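PDB 3I3G: N-acetyltransferase from Trypanosoma brucei, which probably catalyses the transfer of an acetyl group from acetyl-CoA to D-glucosamine 6-phosphate, an early step towards UDP-N-acetylglucosamine. Local coordinates for residues A62-K67 with S80-I85. Sequence-based numbering, arbitrary orientation.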
loop_
_atom_site.group_PDB
_atom_site.type_symbol
_atom_site.label_atom_id
_atom_site.label_comp_id
_atom_site.label_asym_id
_atom_site.label_seq_id
_atom_site.Cartn_x
_atom_site.Cartn_y
_atom_site.Cartn_z
ATOM N N ALA A 62 9.033 6.977 -3.597
ATOM C CA ALA A 62 7.643 6.574 -3.427
ATOM C C ALA A 62 7.072 7.113 -2.119
ATOM O O ALA A 62 5.926 6.830 -1.767
ATOM C CB ALA A 62 7.522 5.058 -3.481
ATOM N N GLY A 63 7.877 7.892 -1.403
ATOM C CA GLY A 63 7.448 8.492 -0.145
ATOM C C GLY A 63 7.426 7.506 1.006
ATOM O O GLY A 63 6.863 7.786 2.064
ATOM N N ILE A 64 8.041 6.347 0.799
ATOM C CA ILE A 64 8.103 5.322 1.834
ATOM C C ILE A 64 9.095 5.703 2.925
ATOM O O ILE A 64 10.229 6.095 2.641
ATOM C CB ILE A 64 8.507 3.953 1.255
ATOM C CG1 ILE A 64 7.496 3.495 0.205
ATOM C CG2 ILE A 64 8.626 2.918 2.364
ATOM C CD1 ILE A 64 7.880 2.204 -0.483
ATOM N N VAL A 65 8.660 5.586 4.175
ATOM C CA VAL A 65 9.529 5.820 5.318
ATOM C C VAL A 65 9.802 4.501 6.029
ATOM O O VAL A 65 8.877 3.743 6.321
ATOM C CB VAL A 65 8.893 6.794 6.324
ATOM C CG1 VAL A 65 9.834 7.033 7.497
ATOM C CG2 VAL A 65 8.537 8.105 5.646
ATOM N N THR A 66 11.071 4.226 6.302
ATOM C CA THR A 66 11.438 3.015 7.023
ATOM C C THR A 66 12.121 3.349 8.343
ATOM O O THR A 66 13.147 4.030 8.371
ATOM C CB THR A 66 12.360 2.107 6.186
ATOM O OG1 THR A 66 11.710 1.765 4.955
ATOM C CG2 THR A 66 12.682 0.832 6.951
ATOM N N LYS A 67 11.537 2.874 9.437
ATOM C CA LYS A 67 12.125 3.051 10.756
ATOM C C LYS A 67 12.765 1.742 11.189
ATOM O O LYS A 67 12.216 0.667 10.951
ATOM C CB LYS A 67 11.063 3.480 11.769
ATOM C CG LYS A 67 10.327 4.758 11.396
ATOM C CD LYS A 67 11.290 5.926 11.247
ATOM C CE LYS A 67 11.889 6.331 12.583
ATOM N NZ LYS A 67 10.891 7.006 13.461
ATOM N N SER A 80 12.671 -3.561 12.003
ATOM C CA SER A 80 12.287 -2.676 10.913
ATOM C C SER A 80 10.783 -2.673 10.665
ATOM O O SER A 80 10.105 -3.685 10.849
ATOM C CB SER A 80 13.019 -3.059 9.625
ATOM O OG SER A 80 12.686 -2.172 8.569
ATOM N N ALA A 81 10.277 -1.521 10.241
ATOM C CA ALA A 81 8.882 -1.373 9.843
ATOM C C ALA A 81 8.777 -0.181 8.901
ATOM O O ALA A 81 9.379 0.862 9.146
ATOM C CB ALA A 81 7.998 -1.173 11.061
ATOM N N SER A 82 8.020 -0.339 7.820
ATOM C CA SER A 82 7.918 0.712 6.812
ATOM C C SER A 82 6.519 1.316 6.749
ATOM O O SER A 82 5.530 0.649 7.051
ATOM C CB SER A 82 8.332 0.183 5.438
ATOM O OG SER A 82 9.708 -0.160 5.421
ATOM N N LEU A 83 6.449 2.582 6.350
ATOM C CA LEU A 83 5.183 3.301 6.293
ATOM C C LEU A 83 4.993 4.001 4.952
ATOM O O LEU A 83 5.869 4.732 4.490
ATOM C CB LEU A 83 5.100 4.325 7.428
ATOM C CG LEU A 83 3.841 5.192 7.456
ATOM C CD1 LEU A 83 2.607 4.330 7.670
ATOM C CD2 LEU A 83 3.942 6.267 8.531
ATOM N N MET A 84 3.842 3.769 4.334
ATOM C CA MET A 84 3.489 4.432 3.087
ATOM C C MET A 84 2.219 5.242 3.301
ATOM O O MET A 84 1.149 4.679 3.522
ATOM C CB MET A 84 3.271 3.405 1.975
ATOM C CG MET A 84 4.424 2.433 1.784
ATOM S SD MET A 84 4.117 1.244 0.465
ATOM C CE MET A 84 2.547 0.553 0.985
ATOM N N ILE A 85 2.340 6.563 3.250
ATOM C CA ILE A 85 1.188 7.434 3.450
ATOM C C ILE A 85 0.539 7.801 2.120
ATOM O O ILE A 85 1.141 8.477 1.285
ATOM C CB ILE A 85 1.561 8.704 4.233
ATOM C CG1 ILE A 85 2.039 8.332 5.638
ATOM C CG2 ILE A 85 0.372 9.648 4.306
ATOM C CD1 ILE A 85 2.365 9.524 6.517
HETATM O O HOH W 1 5.123 7.503 4.005
HETATM O O HOH W 2 4.166 9.051 1.050
#
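Thr66 and Ser82 are a non-hydrogen-bonded pair on two antiparallel strands. Thr66 OG1 lies 2.8 Å from Ser82 OG in a hydrogen bond. Either hydroxyl could be the donor. The strands put both side chains on one face; with each oxygen anti to its own carbonyl carbon (chi1 -58° in Thr66, -66° in Ser82), the two hydroxyls meet. The other branch of Thr66, CG2, reaches across to the partner strand, 3.4 Å from Ser80 OG and 3.5 Å from Ser82 OG. Ser80 OG is hydrogen-bonded to His34 of helix 31-38, which packs on this face. Arg59 adds a weak hydrogen bond to Thr66 OG1. Further along, Ile64 and Met84 lie side by side and point the same way, with Ile64 CG1 3.6 Å from Met84 CG. Gln86 of the second subunit packs on both. The two strands, 65-71 and 76-86, form a beta hairpin in the central sheet of the GNAT fold. On the opposite face, Lys67, Ala81 and Leu83 pack against helix 113-127, where Lys67 makes a salt bridge to Asp120. Two pairs of backbone bonds hold the strands. Val65 N reaches Leu83 O at 2.9 Å, almost straight at 174°, and Leu83 N returns to Val65 O at 2.7 Å. Lys67 N donates to Ala81 O and Ala81 N to Lys67 O, both at 3.0 Å. At Gly63 the chains have drawn apart. Gly63, in a Schellman motif at the end of helix 49-61, is linked to the partner strand by water: one molecule sits among Gly63 O, Leu83 O and Ile85 N.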